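Local coordinates for dopamine N-acetyltransferase-like Protein (Tribolium castaneum, PDB 6V3T) that binds acetyl-CoA and probably transfers acetyl and long-chain fatty acyl groups from acyl-CoA thioesters to the amine of serotonin, at residues Arg19-Pro23 / Val35-Pro39; Leu27-Leu33 / Asn93-Ile99. The contacts are given in a common frame with arbitrary orientation. Residues are numbered along the deposited sequence.

Overall arrangement
A short helix can border a cofactor site when its flanking loops are tied together and its own face packs on another helix, and the two contacts illustrate this. Helix 26-31 links them: in contact 1 the loops before and after it meet at the surface, while in contact 2 the helix itself packs on helix 94-108. Their segments alternate along the chain, their centres are about 14 Å apart, and they touch where Pro23 O lies 3.0 Å from Asn28 OD1. Each sends one residue to acetyl-CoA. From contact 1, Phe22 CE2 lies 3.7 Å from the thioester oxygen O; from contact 2, the side chain of Ile99 comes within about 4 Å of the ligand.

Contact 1: residues Arg19-Pro23 / Val35-Pro39; sequences RHNFP and VHGKP. With ACO (acetyl coenzyme *a), chain G.
Loops that flank a helix can be tied together with little regular structure; here Arg19, His20 and His36 carry most of the burden. Residues 19-23 leave helix 11-19 and enter a 3-10 turn at Phe22-Pro23; 35-39 is extended but for a tight turn at Gly37 (phi 81°, psi -44°), closed by Lys38 N to His36 O, 2.9 Å. His20 faces His36, CA to CA 4.7 Å. Their rings form an offset stack, centroids 4.3 Å apart and planes at 20°, with His20 chi1 m and His36 chi1 t. In this GNAT-family acyltransferase the pairing joins the loops before and after helix 26-31. Two weak hydrogen bonds reinforce it: His36 ND1 to His20 O (3.1 Å) and Gly37 N to Arg19 O (3.3 Å). Arg19 O also accepts a CA-H...O contact from His36 CA at 3.5 Å. Arg19, chi1 m and chi2 t, sets CD 3.4 Å from Pro39 CA. Pro23 CG abuts Val35 C at 3.8 Å, while Phe22 CE2 lies 3.7 Å from acetyl-CoA O.

Contact 2: residues Leu27-Leu33 / Asn93-Ile99; sequences LNASVGL and NIKYQRI
Two helices that meet obliquely can be joined through a few aliphatic side chains. Helix 27-31 and helix 94-99 run roughly antiparallel, at 142° between their N-to-C directions, and their axes approach to 10.0 Å. Val31 lies beside Lys95 (CA to CA 6.0 Å) and Leu27 beside Ile99 (6.9 Å). Beyond the first helix, Gly32 takes positive phi (66°) and lets the chain turn into Leu33. The second segment opens with Asn93 at the N-cap position, its ND2 3.9 Å from Leu33 CD1. Lys95, chi1 m and chi2 t, stretches across to Val31 and Gly32, so that its CE lies 3.0 Å from Val31 O and 3.2 Å from Gly32 O; its CB supports Leu33 CD1 at 3.3 Å. Tyr96 follows: Tyr96 CB lies 4.3 Å from Leu33 CD1, and its side chain also touches Met88 of helix 80-90. Arg98 adds a marginal touch, CB to Val31 CG1 at 4.5 Å. Ile99, chi1 m and chi2 t, has the most surface covered: CG2 meets Leu27 CD2 at 3.7 Å, CG1 meets Val31 CG2 at 3.6 Å, and CD1 reaches Leu33 CB at 4.2 Å. It also touches acetyl-CoA, so this packing borders the cofactor site of the GNAT-family domain. With no hydrogen bond between the segments, the fit rests chiefly on van der Waals contact between aliphatic side chains, and the carbonyl oxygens of Val31 and Gly32 face the CE methylene of Lys95.

Contact 1: residues Arg19-Pro23 / Val35-Pro39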
loop_
_atom_site.group_PDB
_atom_site.type_symbol
_atom_site.label_atom_id
_atom_site.label_comp_id
_atom_site.label_asym_id
_atom_site.label_seq_id
_atom_site.Cartn_x
_atom_site.Cartn_y
_atom_site.Cartn_z
ATOM N N ARG A 19 2.265 11.142 7.715
ATOM C CA ARG A 19 1.946 11.330 9.154
ATOM C C ARG A 19 0.556 11.965 9.265
ATOM O O ARG A 19 -0.270 11.410 10.003
ATOM C CB ARG A 19 3.031 12.162 9.845
ATOM C CG ARG A 19 4.284 11.367 10.189
ATOM C CD ARG A 19 5.249 12.139 11.068
ATOM N NE ARG A 19 6.482 12.451 10.370
ATOM C CZ ARG A 19 7.185 13.568 10.526
ATOM N NH1 ARG A 19 6.779 14.505 11.368
ATOM N NH2 ARG A 19 8.289 13.757 9.825
ATOM N N HIS A 20 0.297 13.040 8.508
ATOM C CA HIS A 20 -0.904 13.912 8.649
ATOM C C HIS A 20 -2.134 13.324 7.929
ATOM O O HIS A 20 -3.213 13.940 8.053
ATOM C CB HIS A 20 -0.596 15.347 8.168
ATOM C CG HIS A 20 -0.006 16.248 9.206
ATOM N ND1 HIS A 20 -0.045 15.966 10.564
ATOM C CD2 HIS A 20 0.606 17.448 9.095
ATOM C CE1 HIS A 20 0.538 16.940 11.232
ATOM N NE2 HIS A 20 0.926 17.868 10.359
ATOM N N ASN A 21 -2.013 12.185 7.231
ATOM C CA ASN A 21 -3.073 11.685 6.302
ATOM C C ASN A 21 -3.251 10.167 6.380
ATOM O O ASN A 21 -4.385 9.700 6.514
ATOM C CB ASN A 21 -2.761 12.050 4.855
ATOM C CG ASN A 21 -2.916 13.530 4.620
ATOM O OD1 ASN A 21 -3.852 14.130 5.130
ATOM N ND2 ASN A 21 -2.002 14.126 3.874
ATOM N N PHE A 22 -2.164 9.419 6.248
ATOM C CA PHE A 22 -2.212 7.970 5.969
ATOM C C PHE A 22 -2.737 7.175 7.168
ATOM O O PHE A 22 -3.238 6.103 6.900
ATOM C CB PHE A 22 -0.874 7.422 5.460
ATOM C CG PHE A 22 -1.009 6.015 4.931
ATOM C CD1 PHE A 22 -1.877 5.730 3.900
ATOM C CD2 PHE A 22 -0.323 4.959 5.493
ATOM C CE1 PHE A 22 -2.000 4.445 3.401
ATOM C CE2 PHE A 22 -0.466 3.669 5.004
ATOM C CZ PHE A 22 -1.316 3.409 3.967
ATOM N N PRO A 23 -2.635 7.620 8.465
ATOM C CA PRO A 23 -3.218 6.922 9.633
ATOM C C PRO A 23 -4.688 6.453 9.620
ATOM O O PRO A 23 -5.004 5.474 10.300
ATOM C CB PRO A 23 -3.098 7.977 10.756
ATOM C CG PRO A 23 -1.838 8.735 10.415
ATOM C CD PRO A 23 -1.836 8.782 8.900
ATOM N N VAL A 35 -1.011 7.565 14.117
ATOM C CA VAL A 35 -1.974 8.647 14.484
ATOM C C VAL A 35 -1.461 10.006 13.965
ATOM O O VAL A 35 -0.217 10.246 14.019
ATOM C CB VAL A 35 -2.209 8.660 16.009
ATOM C CG1 VAL A 35 -3.122 7.527 16.464
ATOM C CG2 VAL A 35 -0.896 8.621 16.775
ATOM N N HIS A 36 -2.393 10.861 13.511
ATOM C CA HIS A 36 -2.160 12.162 12.813
ATOM C C HIS A 36 -0.989 12.911 13.455
ATOM O O HIS A 36 -0.987 13.023 14.691
ATOM C CB HIS A 36 -3.444 13.023 12.821
ATOM C CG HIS A 36 -3.277 14.439 12.344
ATOM N ND1 HIS A 36 -3.572 14.826 11.048
ATOM C CD2 HIS A 36 -2.894 15.570 12.986
ATOM C CE1 HIS A 36 -3.358 16.123 10.910
ATOM N NE2 HIS A 36 -2.937 16.603 12.082
ATOM N N GLY A 37 -0.044 13.400 12.638
ATOM C CA GLY A 37 1.003 14.374 13.020
ATOM C C GLY A 37 2.186 13.730 13.722
ATOM O O GLY A 37 3.350 14.100 13.402
ATOM N N LYS A 38 1.911 12.812 14.659
ATOM C CA LYS A 38 2.926 12.012 15.393
ATOM C C LYS A 38 3.589 11.032 14.434
ATOM O O LYS A 38 2.899 10.348 13.681
ATOM C CB LYS A 38 2.305 11.178 16.518
ATOM C CG LYS A 38 1.243 11.867 17.349
ATOM C CD LYS A 38 0.989 11.210 18.686
ATOM C CE LYS A 38 1.952 10.085 19.000
ATOM N NZ LYS A 38 2.405 10.123 20.408
ATOM N N PRO A 39 4.935 10.902 14.467
ATOM C CA PRO A 39 5.623 9.917 13.638
ATOM C C PRO A 39 5.293 8.469 14.038
ATOM O O PRO A 39 5.061 8.196 15.204
ATOM C CB PRO A 39 7.108 10.268 13.834
ATOM C CG PRO A 39 7.166 10.956 15.185
ATOM C CD PRO A 39 5.847 11.685 15.318
HETATM N N1A ACO G . -17.104 6.964 -0.677
HETATM C C2A ACO G . -17.370 6.123 -1.685
HETATM N N3A ACO G . -16.550 5.963 -2.738
HETATM C C4A ACO G . -15.403 6.653 -2.830
HETATM C C5A ACO G . -15.062 7.583 -1.773
HETATM C C6A ACO G . -15.998 7.708 -0.664
HETATM N N6A ACO G . -15.735 8.552 0.338
HETATM N N7A ACO G . -13.895 8.133 -2.098
HETATM C C8A ACO G . -13.516 7.603 -3.280
HETATM N N9A ACO G . -14.431 6.736 -3.710
HETATM C C1B ACO G . -14.303 5.965 -4.938
HETATM C C2B ACO G . -14.724 6.711 -6.173
HETATM O O2B ACO G . -16.080 6.469 -6.484
HETATM C C3B ACO G . -13.797 6.100 -7.193
HETATM O O3B ACO G . -14.318 4.860 -7.610
HETATM P P3B ACO G . -15.026 4.784 -9.036
HETATM O O7A ACO G . -16.068 3.696 -8.877
HETATM O O8A ACO G . -15.604 6.187 -9.117
HETATM O O9A ACO G . -13.835 4.424 -9.922
HETATM C C4B ACO G . -12.532 5.781 -6.449
HETATM O O4B ACO G . -12.907 5.737 -5.098
HETATM C C5B ACO G . -11.468 6.813 -6.640
HETATM O O5B ACO G . -11.664 7.932 -5.803
HETATM P P1A ACO G . -10.445 8.945 -5.743
HETATM O O1A ACO G . -9.695 8.864 -7.050
HETATM O O2A ACO G . -10.832 10.287 -5.217
HETATM O O3A ACO G . -9.619 8.268 -4.552
HETATM P P2A ACO G . -9.137 9.192 -3.334
HETATM O O4A ACO G . -8.428 10.386 -3.952
HETATM O O5A ACO G . -10.321 9.473 -2.445
HETATM O O6A ACO G . -8.214 8.068 -2.555
HETATM C CBP ACO G . -7.717 6.982 -0.321
HETATM C CCP ACO G . -7.694 8.234 -1.211
HETATM C CDP ACO G . -7.605 5.754 -1.210
HETATM C CEP ACO G . -9.038 7.028 0.420
HETATM C CAP ACO G . -6.580 6.964 0.765
HETATM O OAP ACO G . -6.898 7.921 1.783
HETATM C C9P ACO G . -6.257 5.613 1.504
HETATM O O9P ACO G . -6.760 5.356 2.599
HETATM N N8P ACO G . -5.386 4.731 0.919
HETATM C C7P ACO G . -5.039 3.409 1.450
HETATM C C6P ACO G . -5.146 2.245 0.441
HETATM C C5P ACO G . -3.974 1.279 0.441
HETATM O O5P ACO G . -3.284 1.128 -0.543
HETATM N N4P ACO G . -3.763 0.576 1.552
HETATM C C3P ACO G . -2.782 -0.526 1.659
HETATM C C2P ACO G . -1.666 -0.388 2.715
HETATM S S1P ACO G . -1.890 -1.423 4.147
HETATM C C ACO G . -1.077 -0.605 5.389
HETATM O O ACO G . -0.040 0.002 5.166
HETATM C CH3 ACO G . -1.597 -0.615 6.797
#

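Contact 2: residues Leu27-Leu33 / Asn93-Ile99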
loop_
_atom_site.group_PDB
_atom_site.type_symbol
_atom_site.label_atom_id
_atom_site.label_comp_id
_atom_site.label_asym_id
_atom_site.label_seq_id
_atom_site.Cartn_x
_atom_site.Cartn_y
_atom_site.Cartn_z
ATOM N N LEU A 27 -7.233 -0.772 7.585
ATOM C CA LEU A 27 -6.582 -1.823 8.404
ATOM C C LEU A 27 -5.958 -1.192 9.649
ATOM O O LEU A 27 -6.342 -1.581 10.744
ATOM C CB LEU A 27 -5.514 -2.522 7.571
ATOM C CG LEU A 27 -4.827 -3.684 8.275
ATOM C CD1 LEU A 27 -5.861 -4.613 8.886
ATOM C CD2 LEU A 27 -3.925 -4.435 7.308
ATOM N N ASN A 28 -5.041 -0.248 9.445
ATOM C CA ASN A 28 -4.359 0.553 10.494
ATOM C C ASN A 28 -5.372 0.929 11.569
ATOM O O ASN A 28 -5.118 0.641 12.740
ATOM C CB ASN A 28 -3.742 1.819 9.900
ATOM C CG ASN A 28 -3.180 2.746 10.949
ATOM O OD1 ASN A 28 -3.877 3.134 11.873
ATOM N ND2 ASN A 28 -1.922 3.114 10.808
ATOM N N ALA A 29 -6.471 1.561 11.155
ATOM C CA ALA A 29 -7.559 2.050 12.031
ATOM C C ALA A 29 -8.030 0.930 12.958
ATOM O O ALA A 29 -8.136 1.189 14.169
ATOM C CB ALA A 29 -8.703 2.571 11.204
ATOM N N SER A 30 -8.280 -0.265 12.414
ATOM C CA SER A 30 -8.965 -1.373 13.131
ATOM C C SER A 30 -8.061 -1.961 14.224
ATOM O O SER A 30 -8.602 -2.713 15.061
ATOM C CB SER A 30 -9.441 -2.442 12.189
ATOM O OG SER A 30 -8.364 -3.226 11.708
ATOM N N VAL A 31 -6.751 -1.664 14.197
ATOM C CA VAL A 31 -5.766 -2.068 15.250
ATOM C C VAL A 31 -5.173 -0.816 15.912
ATOM O O VAL A 31 -4.732 -0.933 17.068
ATOM C CB VAL A 31 -4.646 -2.978 14.698
ATOM C CG1 VAL A 31 -5.181 -4.079 13.796
ATOM C CG2 VAL A 31 -3.559 -2.197 13.979
ATOM N N GLY A 32 -5.116 0.313 15.194
ATOM C CA GLY A 32 -4.618 1.610 15.693
ATOM C C GLY A 32 -3.135 1.557 16.001
ATOM O O GLY A 32 -2.796 1.410 17.180
ATOM N N LEU A 33 -2.283 1.653 14.976
ATOM C CA LEU A 33 -0.800 1.657 15.109
ATOM C C LEU A 33 -0.286 3.099 15.071
ATOM O O LEU A 33 0.504 3.449 15.954
ATOM C CB LEU A 33 -0.189 0.827 13.978
ATOM C CG LEU A 33 1.262 0.388 14.183
ATOM C CD1 LEU A 33 1.354 -0.787 15.139
ATOM C CD2 LEU A 33 1.911 0.026 12.863
ATOM N N ASN A 93 6.045 -5.931 18.644
ATOM C CA ASN A 93 4.915 -4.974 18.710
ATOM C C ASN A 93 3.677 -5.681 18.158
ATOM O O ASN A 93 3.639 -5.957 16.953
ATOM C CB ASN A 93 5.254 -3.684 17.973
ATOM C CG ASN A 93 4.096 -2.712 17.895
ATOM O OD1 ASN A 93 2.943 -3.078 18.125
ATOM N ND2 ASN A 93 4.396 -1.469 17.555
ATOM N N ILE A 94 2.718 -5.961 19.037
ATOM C CA ILE A 94 1.615 -6.933 18.799
ATOM C C ILE A 94 0.757 -6.392 17.650
ATOM O O ILE A 94 0.500 -7.149 16.711
ATOM C CB ILE A 94 0.816 -7.192 20.096
ATOM C CG1 ILE A 94 1.734 -7.485 21.295
ATOM C CG2 ILE A 94 -0.204 -8.307 19.879
ATOM C CD1 ILE A 94 2.049 -6.283 22.184
ATOM N N LYS A 95 0.420 -5.100 17.691
ATOM C CA LYS A 95 -0.369 -4.387 16.648
ATOM C C LYS A 95 0.248 -4.633 15.271
ATOM O O LYS A 95 -0.499 -5.005 14.332
ATOM C CB LYS A 95 -0.418 -2.892 16.968
ATOM C CG LYS A 95 -1.292 -2.584 18.169
ATOM C CD LYS A 95 -1.412 -1.147 18.567
ATOM C CE LYS A 95 -2.707 -0.923 19.309
ATOM N NZ LYS A 95 -2.596 -0.012 20.461
ATOM N N TYR A 96 1.564 -4.437 15.179
ATOM C CA TYR A 96 2.361 -4.526 13.929
ATOM C C TYR A 96 2.238 -5.938 13.356
ATOM O O TYR A 96 2.085 -6.077 12.132
ATOM C CB TYR A 96 3.820 -4.155 14.199
ATOM C CG TYR A 96 4.679 -4.131 12.963
ATOM C CD1 TYR A 96 5.181 -5.306 12.426
ATOM C CD2 TYR A 96 4.986 -2.939 12.323
ATOM C CE1 TYR A 96 5.967 -5.304 11.287
ATOM C CE2 TYR A 96 5.774 -2.918 11.183
ATOM C CZ TYR A 96 6.263 -4.106 10.663
ATOM O OH TYR A 96 7.023 -4.120 9.531
ATOM N N GLN A 97 2.312 -6.950 14.221
ATOM C CA GLN A 97 2.202 -8.380 13.826
ATOM C C GLN A 97 0.808 -8.645 13.256
ATOM O O GLN A 97 0.693 -9.480 12.353
ATOM C CB GLN A 97 2.489 -9.331 14.997
ATOM C CG GLN A 97 3.872 -9.963 14.935
ATOM C CD GLN A 97 4.880 -9.192 15.749
ATOM O OE1 GLN A 97 5.538 -8.263 15.277
ATOM N NE2 GLN A 97 4.989 -9.563 17.009
ATOM N N ARG A 98 -0.211 -7.969 13.773
ATOM C CA ARG A 98 -1.616 -8.200 13.360
ATOM C C ARG A 98 -1.779 -7.643 11.943
ATOM O O ARG A 98 -2.224 -8.394 11.059
ATOM C CB ARG A 98 -2.547 -7.625 14.430
ATOM C CG ARG A 98 -2.283 -8.239 15.798
ATOM C CD ARG A 98 -3.206 -7.748 16.888
ATOM N NE ARG A 98 -3.742 -8.835 17.698
ATOM C CZ ARG A 98 -4.691 -8.686 18.616
ATOM N NH1 ARG A 98 -5.127 -9.735 19.292
ATOM N NH2 ARG A 98 -5.204 -7.489 18.857
ATOM N N ILE A 99 -1.315 -6.420 11.712
ATOM C CA ILE A 99 -1.344 -5.801 10.361
ATOM C C ILE A 99 -0.522 -6.668 9.408
ATOM O O ILE A 99 -1.101 -7.268 8.494
ATOM C CB ILE A 99 -0.818 -4.359 10.383
ATOM C CG1 ILE A 99 -1.720 -3.431 11.201
ATOM C CG2 ILE A 99 -0.639 -3.861 8.961
ATOM C CD1 ILE A 99 -1.339 -1.970 11.124
#